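Side-chain contacts in walker-Type ATPase (Pyrococcus abyssi, PDB 2QEN), which is of unknown function but probably binds ATP through a P-loop ATPase domain, crystallised with ADP and magnesium: residues 188-191 with 192-195; 175-178 with 179-182; 86-89 with 90-94; 201-204 with 205-209; 295-298 with 299-302. The protein carries 1 engineered substitution. One frame throughout, in Å; residues are numbered along the deposited sequence.

Interaction 1: 188-191 with 192-195; sequences SPLY and GRIA
The backbone amide of R193 bonds to the carbonyl oxygen of L190 (R193 N to L190 O 3.0 Å, N-H...O angle 154°), which closes a type II turn from L190 to R193. A second backbone bond, Y191 N to S188 O at 2.9 Å, closes the type I turn from S188 to Y191 that leads into it. The hydroxyl of S188 adds a side-chain bond at the start: its OG accepts from L190 N at 3.2 Å, the definition of an ST turn, and is itself paired with L181 O at the end of the preceding helix.

Apolar contact is thin and comes from one aliphatic stem. CG of R193 lies anti to the carbonyl carbon (chi1 -80°), which folds the extended chain back past the turn, so that R193 CD reaches L190 CD2 at 4.1 Å with the two side chains crossing at about a right angle. L190 itself packs on F155 and A156 of helix 149-161.

Charge is settled outside the turn, where the R193 guanidinium forms a salt bridge with D160 on that same helix. Within the turn, L190 C lies at the edge of the guanidinium, in its plane.

G192, with phi 76°, occupies the third position of the type II turn, where positive phi favours glycine. Overlapping type I and type II turns thus form the surface connection that leads from helix 174-181 to strand 196-199 in the P-loop ATPase domain.

Interaction 2: 175-178 with 179-182; sequences GLLH and DFLK
L177 holds its CG trans to the backbone N (chi1 -178°), while L181, one helical turn later, has CG trans to the carbonyl carbon instead (chi1 -61°); between them these settings bring CD1 of L177 to 4.3 Å from CG of L181. F180 turns its ring away from the first turn, yet L177 CD1 still meets the ring at its edge, near the ring plane, 4.4 Å from F180 CD2.

Beneath this apolar side runs the regular i to i+4 bonding of an alpha helix. The bond from L181 N to L177 O (3.1 Å) is fairly straight at 163°, and its donor lies nearly in line with the carbonyl. F180 N reaches L176 O at 3.0 Å from above the carbonyl plane. The last bond, K182 N to H178 O, spans 3.2 Å; K182 then leaves the helix with positive phi.

D179 has its carboxylate on another side of the helix, in a salt bridge with K326 of helix 314-326. L177, H178 and L181 pack against strand 33-37 of the parallel sheet, F180 and L181 rest on L152 of helix 149-161, and L176 reaches M327, so helix 174-181 lies between the ATPase core and the C-terminal part.

Interaction 3: 86-89 with 90-94; sequences SPFQ and KFQSK
The carbonyl oxygen of F88 accepts from Q92 N at 2.9 Å with an N-H...O angle of 168°, a nearly straight bond in the first turn of the alpha helix 88-95. The next bond, S93 N to Q89 O, has the same length but is more bent, and K90 N to P87 O is weak. P87, preceded by a cis peptide bond, lies where the chain enters the helix; its ring lies alongside K90, pointing the same way.

The side chains of Q92 and F91 meet the F88 ring. Q92 packs over one face: its CG stands 3.9 Å from the ring centroid, a CH-pi contact, and its amide is stacked at 28° to the ring. The amide is held there from outside, since Q92 NE2 bonds to L99 O and N100 OD1. F91 meets F88 differently. Their rings are near parallel, at 23°, but slid so far apart that they barely overlap, with centroids 5.9 Å apart.

F88 is buried against L101 and L104, whereas F91 packs on P56 and I97. With F88 CG trans to the backbone N, the ring leans forward along the helix, toward the next turn, and its CE1 comes within 3.6 Å of F91 CD2.

Interaction 4: 201-204 with 205-209; sequences KPFD and KDTSV
D204 stands at the N-cap of helix 205-217, with phi -70° and psi 174°, and its carbonyl oxygen receives S208 N at 3.0 Å, the donor lying nearly in line with the carbonyl.

The cap itself is made by the D204 carboxylate. Its CG sits between the backbone N and the carbonyl carbon (chi1 69°), which folds the acid back over the first turn. OD1 then takes two donors from one residue: T207 N at 2.9 Å, arriving nearly along the C-O axis, and the T207 hydroxyl, OG1 to OD1 2.7 Å, arriving from above the carboxylate plane. D204 O is doubly engaged as well, since S208 OG donates to it from above the carbonyl plane at 3.0 Å. A water accepts from D204 N and makes a weak bond to T207 OG1.

The methyl of T207 points the other way, toward F203. T207 CG2 lies over one face of the F203 ring, 4.0 Å from its centroid, as a CH-pi contact. S208 OG lies near the ring plane at its edge and is 3.4 Å from F203 CB, the carbon that carries the ring. F203 also touches the bound ADP and packs on P239 and L242 of helix 239-252, while T207 reaches F15, an ADP-binding residue.

T207 therefore ties a polar cap to an aromatic wall beside the nucleotide. The amide end of the helix would be expected to stabilise the negative charge on D204, and the two bonds to OD1 fix the rotation of the carboxylate.

Interaction 5: 295-298 with 299-302; sequences YNRW and SLIR
Backbone bonds open helix 298-307: I301 N reaches R297 O at 2.9 Å, its donor nearly in line with the carbonyl, and R302 N reaches W298 O at 3.0 Å with an N-H...O angle of 162°. R297 occupies the N-cap position.

Van der Waals contacts gather on L300. The apolar one joins its CB to Y295 CB at 4.1 Å, while its CD1 lies at the edge of the R297 guanidinium, near the plane, 3.5 Å from R297 NE. The side chains of R297 and L300 run side by side in the same direction, and N296 flanks L300 likewise, with OD1 3.8 Å from L300 CD1. I301 turns to the inner side, where it packs on L317 and Y337.

Aromatic and charged groups meet one turn along. W298 CG is trans to the backbone N (chi1 -177°), and the indole presents its edge to R302: NH1 lies in the ring plane, 3.6 Å from W298 CD1. Ring and guanidinium planes stand 70° apart, so this is an edge approach and no stack. W298 NE1 bonds to E314, to which R302 NH1 also makes a long, weak ion pair.

In this winged helix-turn-helix domain, the indole N-H and the arginine thus converge on one carboxylate of helix 314-326. The nearby positive charge would be expected to favour the ionised form of E314, while the indole also packs on L317, Y318 and L321.

Interactions 1 to 4 belong to the ATPase domain and interaction 5 to the winged-helix domain, about 55 Å between centres from interaction 3. Interactions 1 and 2 are the pair that touch, also through L190 CD1 and L181 CD2, and both rest on helix 149-161, the partly buried helix of interaction 2 relying on leucines and the surface turns of interaction 1 on backbone bonds. Interactions 3, 4 and 5 all sit at helix starts, but they differ: aromatic and amide stacking at the surface, a carboxylate cap beside ADP, and a leucine-arginine surface with a tryptophan edge. Among them, interaction 4 alone touches the nucleotide.

Interaction 1: 188-191 with 192-195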
loop_
_atom_site.group_PDB
_atom_site.type_symbol
_atom_site.label_atom_id
_atom_site.label_comp_id
_atom_site.label_asym_id
_atom_site.label_seq_id
_atom_site.Cartn_x
_atom_site.Cartn_y
_atom_site.Cartn_z
ATOM N N SER A 188 12.323 20.669 3.540
ATOM C CA SER A 188 11.357 19.759 4.158
ATOM C C SER A 188 11.318 19.911 5.676
ATOM O O SER A 188 12.365 19.839 6.335
ATOM C CB SER A 188 11.685 18.304 3.809
ATOM O OG SER A 188 10.863 17.391 4.535
ATOM N N PRO A 189 10.111 20.121 6.238
ATOM C CA PRO A 189 9.954 20.166 7.692
ATOM C C PRO A 189 10.462 18.900 8.388
ATOM O O PRO A 189 10.848 18.968 9.552
ATOM C CB PRO A 189 8.443 20.323 7.872
ATOM C CG PRO A 189 8.003 21.019 6.608
ATOM C CD PRO A 189 8.833 20.365 5.544
ATOM N N LEU A 190 10.488 17.772 7.673
ATOM C CA LEU A 190 10.982 16.518 8.229
ATOM C C LEU A 190 12.492 16.318 8.100
ATOM O O LEU A 190 12.999 15.242 8.410
ATOM C CB LEU A 190 10.250 15.332 7.591
ATOM C CG LEU A 190 8.829 15.021 8.059
ATOM C CD1 LEU A 190 8.286 13.822 7.295
ATOM C CD2 LEU A 190 8.797 14.756 9.548
ATOM N N TYR A 191 13.212 17.340 7.647
ATOM C CA TYR A 191 14.644 17.203 7.386
ATOM C C TYR A 191 15.411 16.675 8.598
ATOM O O TYR A 191 15.208 17.144 9.719
ATOM C CB TYR A 191 15.256 18.526 6.911
ATOM C CG TYR A 191 16.761 18.473 6.794
ATOM C CD1 TYR A 191 17.374 17.843 5.706
ATOM C CD2 TYR A 191 17.574 19.041 7.774
ATOM C CE1 TYR A 191 18.747 17.778 5.599
ATOM C CE2 TYR A 191 18.967 18.996 7.671
ATOM C CZ TYR A 191 19.544 18.361 6.587
ATOM O OH TYR A 191 20.915 18.314 6.480
ATOM N N GLY A 192 16.287 15.701 8.354
ATOM C CA GLY A 192 17.115 15.105 9.408
ATOM C C GLY A 192 16.400 14.124 10.331
ATOM O O GLY A 192 17.026 13.521 11.201
ATOM N N ARG A 193 15.092 13.962 10.151
ATOM C CA ARG A 193 14.309 13.121 11.049
ATOM C C ARG A 193 14.242 11.705 10.488
ATOM O O ARG A 193 13.861 11.510 9.330
ATOM C CB ARG A 193 12.926 13.725 11.294
ATOM C CG ARG A 193 12.950 14.850 12.343
ATOM C CD ARG A 193 11.723 15.723 12.257
ATOM N NE ARG A 193 11.827 16.924 13.096
ATOM C CZ ARG A 193 12.216 18.122 12.661
ATOM N NH1 ARG A 193 12.573 18.307 11.396
ATOM N NH2 ARG A 193 12.260 19.144 13.505
ATOM N N ILE A 194 14.643 10.733 11.307
ATOM C CA ILE A 194 14.774 9.349 10.869
ATOM C C ILE A 194 13.497 8.534 11.131
ATOM O O ILE A 194 12.955 8.535 12.244
ATOM C CB ILE A 194 16.031 8.661 11.488
ATOM C CG1 ILE A 194 17.305 9.409 11.075
ATOM C CG2 ILE A 194 16.134 7.217 11.040
ATOM C CD1 ILE A 194 18.547 9.049 11.880
ATOM N N ALA A 195 13.041 7.850 10.082
ATOM C CA ALA A 195 11.875 6.971 10.138
ATOM C C ALA A 195 12.299 5.508 10.051
ATOM O O ALA A 195 13.231 5.177 9.342
ATOM C CB ALA A 195 10.890 7.310 9.002
#

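Interaction 2: 175-178 with 179-182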
loop_
_atom_site.group_PDB
_atom_site.type_symbol
_atom_site.label_atom_id
_atom_site.label_comp_id
_atom_site.label_asym_id
_atom_site.label_seq_id
_atom_site.Cartn_x
_atom_site.Cartn_y
_atom_site.Cartn_z
ATOM N N GLY A 175 8.928 4.924 -4.046
ATOM C CA GLY A 175 9.761 6.044 -4.462
ATOM C C GLY A 175 9.035 7.366 -4.327
ATOM O O GLY A 175 9.648 8.380 -4.032
ATOM N N LEU A 176 7.719 7.334 -4.547
ATOM C CA LEU A 176 6.874 8.520 -4.493
ATOM C C LEU A 176 6.632 8.943 -3.060
ATOM O O LEU A 176 6.468 10.136 -2.783
ATOM C CB LEU A 176 5.545 8.268 -5.220
ATOM C CG LEU A 176 5.241 8.942 -6.576
ATOM C CD1 LEU A 176 6.461 9.364 -7.430
ATOM C CD2 LEU A 176 4.257 8.143 -7.407
ATOM N N LEU A 177 6.595 7.964 -2.153
ATOM C CA LEU A 177 6.509 8.254 -0.730
ATOM C C LEU A 177 7.802 8.924 -0.268
ATOM O O LEU A 177 7.743 9.989 0.323
ATOM C CB LEU A 177 6.139 7.012 0.116
ATOM C CG LEU A 177 5.981 7.242 1.627
ATOM C CD1 LEU A 177 4.964 8.356 1.921
ATOM C CD2 LEU A 177 5.588 5.957 2.391
ATOM N N HIS A 178 8.954 8.322 -0.559
ATOM C CA HIS A 178 10.248 8.948 -0.258
ATOM C C HIS A 178 10.362 10.364 -0.843
ATOM O O HIS A 178 10.946 11.245 -0.212
ATOM C CB HIS A 178 11.432 8.111 -0.770
ATOM C CG HIS A 178 11.553 6.751 -0.146
ATOM N ND1 HIS A 178 11.549 6.545 1.219
ATOM C CD2 HIS A 178 11.716 5.527 -0.709
ATOM C CE1 HIS A 178 11.684 5.253 1.469
ATOM N NE2 HIS A 178 11.785 4.612 0.317
ATOM N N ASP A 179 9.823 10.575 -2.042
ATOM C CA ASP A 179 9.859 11.889 -2.691
ATOM C C ASP A 179 9.043 12.909 -1.908
ATOM O O ASP A 179 9.484 14.027 -1.725
ATOM C CB ASP A 179 9.337 11.831 -4.140
ATOM C CG ASP A 179 10.427 11.541 -5.157
ATOM O OD1 ASP A 179 11.610 11.405 -4.777
ATOM O OD2 ASP A 179 10.089 11.457 -6.363
ATOM N N PHE A 180 7.848 12.521 -1.478
ATOM C CA PHE A 180 6.947 13.398 -0.716
ATOM C C PHE A 180 7.558 13.855 0.616
ATOM O O PHE A 180 7.478 15.031 0.954
ATOM C CB PHE A 180 5.588 12.705 -0.494
ATOM C CG PHE A 180 4.706 13.374 0.526
ATOM C CD1 PHE A 180 4.332 14.716 0.385
ATOM C CD2 PHE A 180 4.214 12.648 1.610
ATOM C CE1 PHE A 180 3.500 15.341 1.331
ATOM C CE2 PHE A 180 3.382 13.255 2.574
ATOM C CZ PHE A 180 3.023 14.612 2.428
ATOM N N LEU A 181 8.167 12.924 1.351
ATOM C CA LEU A 181 8.746 13.207 2.674
ATOM C C LEU A 181 9.987 14.118 2.628
ATOM O O LEU A 181 10.135 15.004 3.482
ATOM C CB LEU A 181 9.045 11.901 3.429
ATOM C CG LEU A 181 7.849 10.981 3.726
ATOM C CD1 LEU A 181 8.307 9.711 4.432
ATOM C CD2 LEU A 181 6.770 11.685 4.555
ATOM N N LYS A 182 10.852 13.891 1.632
ATOM C CA LYS A 182 12.069 14.692 1.369
ATOM C C LYS A 182 12.995 14.840 2.570
ATOM O O LYS A 182 13.440 15.944 2.863
ATOM C CB LYS A 182 11.715 16.094 0.854
ATOM C CG LYS A 182 11.001 16.134 -0.459
ATOM C CD LYS A 182 10.454 17.517 -0.757
ATOM C CE LYS A 182 9.797 17.544 -2.138
ATOM N NZ LYS A 182 10.500 16.677 -3.137
#

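Interaction 3: 86-89 with 90-94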
loop_
_atom_site.group_PDB
_atom_site.type_symbol
_atom_site.label_atom_id
_atom_site.label_comp_id
_atom_site.label_asym_id
_atom_site.label_seq_id
_atom_site.Cartn_x
_atom_site.Cartn_y
_atom_site.Cartn_z
ATOM N N SER A 86 -14.799 7.306 15.360
ATOM C CA SER A 86 -16.184 7.223 15.849
ATOM C C SER A 86 -16.860 5.891 15.470
ATOM O O SER A 86 -16.446 5.253 14.504
ATOM C CB SER A 86 -16.995 8.422 15.346
ATOM O OG SER A 86 -16.466 9.639 15.873
ATOM N N PRO A 87 -17.869 5.438 16.256
ATOM C CA PRO A 87 -18.301 5.957 17.562
ATOM C C PRO A 87 -17.200 5.770 18.597
ATOM O O PRO A 87 -16.692 4.662 18.773
ATOM C CB PRO A 87 -19.526 5.097 17.911
ATOM C CG PRO A 87 -19.398 3.870 17.075
ATOM C CD PRO A 87 -18.700 4.299 15.819
ATOM N N PHE A 88 -16.819 6.860 19.255
ATOM C CA PHE A 88 -15.717 6.822 20.204
ATOM C C PHE A 88 -16.021 5.996 21.464
ATOM O O PHE A 88 -15.109 5.457 22.084
ATOM C CB PHE A 88 -15.246 8.242 20.559
ATOM C CG PHE A 88 -13.968 8.272 21.356
ATOM C CD1 PHE A 88 -12.860 7.521 20.951
ATOM C CD2 PHE A 88 -13.878 9.026 22.518
ATOM C CE1 PHE A 88 -11.685 7.531 21.693
ATOM C CE2 PHE A 88 -12.706 9.042 23.259
ATOM C CZ PHE A 88 -11.608 8.292 22.847
ATOM N N GLN A 89 -17.298 5.887 21.824
ATOM C CA GLN A 89 -17.713 5.062 22.960
ATOM C C GLN A 89 -17.381 3.574 22.770
ATOM O O GLN A 89 -17.068 2.874 23.734
ATOM C CB GLN A 89 -19.201 5.252 23.244
ATOM C CG GLN A 89 -19.520 6.470 24.083
ATOM C CD GLN A 89 -21.008 6.678 24.246
ATOM O OE1 GLN A 89 -21.697 7.082 23.305
ATOM N NE2 GLN A 89 -21.518 6.399 25.440
ATOM N N LYS A 90 -17.455 3.106 21.527
ATOM C CA LYS A 90 -17.026 1.756 21.167
ATOM C C LYS A 90 -15.525 1.570 21.426
ATOM O O LYS A 90 -15.103 0.533 21.949
ATOM C CB LYS A 90 -17.356 1.468 19.696
ATOM C CG LYS A 90 -17.109 0.027 19.270
ATOM C CD LYS A 90 -17.339 -0.174 17.784
ATOM C CE LYS A 90 -17.429 -1.654 17.456
ATOM N NZ LYS A 90 -17.611 -1.890 15.991
ATOM N N PHE A 91 -14.741 2.590 21.066
ATOM C CA PHE A 91 -13.293 2.629 21.289
ATOM C C PHE A 91 -12.939 2.602 22.776
ATOM O O PHE A 91 -12.102 1.807 23.214
ATOM C CB PHE A 91 -12.711 3.888 20.650
ATOM C CG PHE A 91 -11.276 3.761 20.259
ATOM C CD1 PHE A 91 -10.921 3.176 19.042
ATOM C CD2 PHE A 91 -10.270 4.236 21.094
ATOM C CE1 PHE A 91 -9.588 3.049 18.673
ATOM C CE2 PHE A 91 -8.931 4.114 20.730
ATOM C CZ PHE A 91 -8.594 3.516 19.518
ATOM N N GLN A 92 -13.597 3.478 23.535
ATOM C CA GLN A 92 -13.450 3.571 24.979
ATOM C C GLN A 92 -13.860 2.283 25.693
ATOM O O GLN A 92 -13.291 1.939 26.724
ATOM C CB GLN A 92 -14.295 4.727 25.515
ATOM C CG GLN A 92 -13.777 6.102 25.136
ATOM C CD GLN A 92 -14.711 7.225 25.557
ATOM O OE1 GLN A 92 -15.916 7.188 25.289
ATOM N NE2 GLN A 92 -14.155 8.241 26.200
ATOM N N SER A 93 -14.862 1.586 25.163
ATOM C CA SER A 93 -15.286 0.313 25.739
ATOM C C SER A 93 -14.252 -0.783 25.457
ATOM O O SER A 93 -13.952 -1.588 26.336
ATOM C CB SER A 93 -16.675 -0.084 25.219
ATOM O OG SER A 93 -16.988 -1.431 25.535
ATOM N N LYS A 94 -13.710 -0.796 24.237
ATOM C CA LYS A 94 -12.731 -1.799 23.815
ATOM C C LYS A 94 -11.389 -1.648 24.532
ATOM O O LYS A 94 -10.810 -2.626 25.004
ATOM C CB LYS A 94 -12.514 -1.741 22.295
ATOM C CG LYS A 94 -11.691 -2.902 21.733
ATOM C CD LYS A 94 -11.263 -2.642 20.303
ATOM C CE LYS A 94 -10.902 -3.937 19.577
ATOM N NZ LYS A 94 -10.466 -3.686 18.157
#

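Interaction 4: 201-204 with 205-209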
loop_
_atom_site.group_PDB
_atom_site.type_symbol
_atom_site.label_atom_id
_atom_site.label_comp_id
_atom_site.label_asym_id
_atom_site.label_seq_id
_atom_site.Cartn_x
_atom_site.Cartn_y
_atom_site.Cartn_z
ATOM N N LYS A 201 7.301 -8.002 1.449
ATOM C CA LYS A 201 7.657 -8.630 0.187
ATOM C C LYS A 201 6.682 -9.756 -0.137
ATOM O O LYS A 201 6.018 -10.264 0.773
ATOM C CB LYS A 201 9.066 -9.220 0.301
ATOM C CG LYS A 201 10.139 -8.262 0.819
ATOM C CD LYS A 201 10.429 -7.144 -0.185
ATOM C CE LYS A 201 11.823 -6.555 0.022
ATOM N NZ LYS A 201 11.997 -5.304 -0.776
ATOM N N PRO A 202 6.593 -10.153 -1.432
ATOM C CA PRO A 202 5.865 -11.363 -1.832
ATOM C C PRO A 202 6.322 -12.588 -1.055
ATOM O O PRO A 202 7.503 -12.699 -0.737
ATOM C CB PRO A 202 6.260 -11.544 -3.307
ATOM C CG PRO A 202 6.568 -10.184 -3.794
ATOM C CD PRO A 202 7.170 -9.456 -2.602
ATOM N N PHE A 203 5.393 -13.491 -0.752
ATOM C CA PHE A 203 5.715 -14.786 -0.168
ATOM C C PHE A 203 6.743 -15.505 -1.032
ATOM O O PHE A 203 6.712 -15.390 -2.265
ATOM C CB PHE A 203 4.468 -15.685 -0.105
ATOM C CG PHE A 203 3.371 -15.191 0.814
ATOM C CD1 PHE A 203 3.664 -14.479 1.988
ATOM C CD2 PHE A 203 2.032 -15.491 0.526
ATOM C CE1 PHE A 203 2.639 -14.048 2.840
ATOM C CE2 PHE A 203 1.003 -15.068 1.382
ATOM C CZ PHE A 203 1.305 -14.339 2.530
ATOM N N ASP A 204 7.634 -16.268 -0.399
ATOM C CA ASP A 204 8.491 -17.172 -1.153
ATOM C C ASP A 204 7.684 -18.354 -1.731
ATOM O O ASP A 204 6.481 -18.482 -1.471
ATOM C CB ASP A 204 9.748 -17.595 -0.357
ATOM C CG ASP A 204 9.456 -18.503 0.852
ATOM O OD1 ASP A 204 8.386 -19.130 0.947
ATOM O OD2 ASP A 204 10.360 -18.622 1.715
ATOM N N LYS A 205 8.334 -19.180 -2.543
ATOM C CA LYS A 205 7.710 -20.350 -3.152
ATOM C C LYS A 205 6.940 -21.213 -2.157
ATOM O O LYS A 205 5.743 -21.445 -2.327
ATOM C CB LYS A 205 8.782 -21.201 -3.833
ATOM C CG LYS A 205 8.699 -21.269 -5.347
ATOM C CD LYS A 205 8.000 -22.544 -5.822
ATOM C CE LYS A 205 8.722 -23.802 -5.389
ATOM N NZ LYS A 205 7.856 -25.016 -5.581
ATOM N N ASP A 206 7.637 -21.677 -1.122
ATOM C CA ASP A 206 7.065 -22.617 -0.156
ATOM C C ASP A 206 5.912 -22.032 0.659
ATOM O O ASP A 206 4.960 -22.740 0.984
ATOM C CB ASP A 206 8.156 -23.192 0.764
ATOM C CG ASP A 206 9.036 -24.228 0.061
ATOM O OD1 ASP A 206 8.803 -24.531 -1.131
ATOM O OD2 ASP A 206 9.964 -24.753 0.705
ATOM N N THR A 207 6.016 -20.745 0.992
ATOM C CA THR A 207 4.963 -20.012 1.694
ATOM C C THR A 207 3.717 -19.891 0.807
ATOM O O THR A 207 2.607 -20.178 1.254
ATOM C CB THR A 207 5.472 -18.631 2.189
ATOM O OG1 THR A 207 6.673 -18.809 2.960
ATOM C CG2 THR A 207 4.439 -17.931 3.059
ATOM N N SER A 208 3.905 -19.501 -0.454
ATOM C CA SER A 208 2.807 -19.468 -1.437
ATOM C C SER A 208 2.045 -20.795 -1.548
ATOM O O SER A 208 0.817 -20.806 -1.520
ATOM C CB SER A 208 3.320 -19.055 -2.817
ATOM O OG SER A 208 3.919 -17.779 -2.755
ATOM N N VAL A 209 2.790 -21.894 -1.684
ATOM C CA VAL A 209 2.234 -23.250 -1.715
ATOM C C VAL A 209 1.431 -23.553 -0.448
ATOM O O VAL A 209 0.293 -24.024 -0.525
ATOM C CB VAL A 209 3.367 -24.328 -1.943
ATOM C CG1 VAL A 209 2.932 -25.721 -1.482
ATOM C CG2 VAL A 209 3.778 -24.374 -3.424
HETATM O O HOH W 1 7.787 -15.573 2.395
#

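Interaction 5: 295-298 with 299-302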
loop_
_atom_site.group_PDB
_atom_site.type_symbol
_atom_site.label_atom_id
_atom_site.label_comp_id
_atom_site.label_asym_id
_atom_site.label_seq_id
_atom_site.Cartn_x
_atom_site.Cartn_y
_atom_site.Cartn_z
ATOM N N TYR A 295 11.717 -6.936 -23.880
ATOM C CA TYR A 295 12.590 -5.816 -24.209
ATOM C C TYR A 295 12.871 -5.082 -22.880
ATOM O O TYR A 295 12.193 -4.148 -22.519
ATOM C CB TYR A 295 11.986 -4.927 -25.308
ATOM C CG TYR A 295 11.578 -5.696 -26.557
ATOM C CD1 TYR A 295 12.498 -5.966 -27.552
ATOM C CD2 TYR A 295 10.273 -6.162 -26.728
ATOM C CE1 TYR A 295 12.150 -6.669 -28.682
ATOM C CE2 TYR A 295 9.907 -6.900 -27.874
ATOM C CZ TYR A 295 10.856 -7.134 -28.843
ATOM O OH TYR A 295 10.545 -7.833 -29.984
ATOM N N ASN A 296 13.882 -5.564 -22.156
ATOM C CA ASN A 296 14.062 -5.260 -20.738
ATOM C C ASN A 296 15.456 -4.662 -20.425
ATOM O O ASN A 296 15.956 -4.702 -19.288
ATOM C CB ASN A 296 13.820 -6.545 -19.942
ATOM C CG ASN A 296 14.771 -7.629 -20.322
ATOM O OD1 ASN A 296 15.667 -7.411 -21.136
ATOM N ND2 ASN A 296 14.611 -8.807 -19.727
ATOM N N ARG A 297 16.072 -4.122 -21.467
ATOM C CA ARG A 297 17.290 -3.331 -21.352
ATOM C C ARG A 297 17.076 -2.038 -22.134
ATOM O O ARG A 297 16.278 -2.001 -23.072
ATOM C CB ARG A 297 18.505 -4.117 -21.857
ATOM C CG ARG A 297 19.027 -5.119 -20.819
ATOM C CD ARG A 297 19.858 -6.241 -21.439
ATOM N NE ARG A 297 18.988 -7.325 -21.894
ATOM C CZ ARG A 297 18.600 -8.359 -21.145
ATOM N NH1 ARG A 297 19.022 -8.484 -19.886
ATOM N NH2 ARG A 297 17.790 -9.276 -21.667
ATOM N N TRP A 298 17.759 -0.983 -21.711
ATOM C CA TRP A 298 17.627 0.352 -22.282
ATOM C C TRP A 298 17.511 0.405 -23.804
ATOM O O TRP A 298 16.521 0.912 -24.338
ATOM C CB TRP A 298 18.813 1.206 -21.831
ATOM C CG TRP A 298 18.775 2.631 -22.284
ATOM C CD1 TRP A 298 19.152 3.129 -23.514
ATOM C CD2 TRP A 298 18.373 3.760 -21.500
ATOM N NE1 TRP A 298 18.995 4.500 -23.532
ATOM C CE2 TRP A 298 18.521 4.911 -22.312
ATOM C CE3 TRP A 298 17.895 3.909 -20.189
ATOM C CZ2 TRP A 298 18.211 6.203 -21.851
ATOM C CZ3 TRP A 298 17.580 5.196 -19.734
ATOM C CH2 TRP A 298 17.736 6.326 -20.576
ATOM N N SER A 299 18.546 -0.062 -24.497
ATOM C CA SER A 299 18.554 -0.036 -25.972
ATOM C C SER A 299 17.477 -0.932 -26.564
ATOM O O SER A 299 16.953 -0.638 -27.634
ATOM C CB SER A 299 19.922 -0.441 -26.533
ATOM O OG SER A 299 20.231 -1.763 -26.136
ATOM N N LEU A 300 17.155 -2.028 -25.884
ATOM C CA LEU A 300 16.091 -2.929 -26.348
ATOM C C LEU A 300 14.743 -2.201 -26.376
ATOM O O LEU A 300 14.009 -2.293 -27.362
ATOM C CB LEU A 300 16.005 -4.201 -25.496
ATOM C CG LEU A 300 17.148 -5.224 -25.577
ATOM C CD1 LEU A 300 16.955 -6.353 -24.532
ATOM C CD2 LEU A 300 17.351 -5.817 -26.986
ATOM N N ILE A 301 14.468 -1.453 -25.303
ATOM C CA ILE A 301 13.242 -0.668 -25.133
ATOM C C ILE A 301 13.164 0.445 -26.165
ATOM O O ILE A 301 12.151 0.619 -26.837
ATOM C CB ILE A 301 13.136 -0.030 -23.706
ATOM C CG1 ILE A 301 12.870 -1.099 -22.643
ATOM C CG2 ILE A 301 12.018 1.038 -23.675
ATOM C CD1 ILE A 301 13.118 -0.627 -21.225
ATOM N N ARG A 302 14.261 1.178 -26.283
ATOM C CA ARG A 302 14.360 2.326 -27.146
ATOM C C ARG A 302 14.159 1.978 -28.627
ATOM O O ARG A 302 13.379 2.655 -29.323
ATOM C CB ARG A 302 15.728 2.956 -26.910
ATOM C CG ARG A 302 15.989 4.304 -27.533
ATOM C CD ARG A 302 17.500 4.584 -27.441
ATOM N NE ARG A 302 18.243 3.695 -28.339
ATOM C CZ ARG A 302 19.453 3.184 -28.108
ATOM N NH1 ARG A 302 20.113 3.452 -26.986
ATOM N NH2 ARG A 302 20.000 2.386 -29.018
#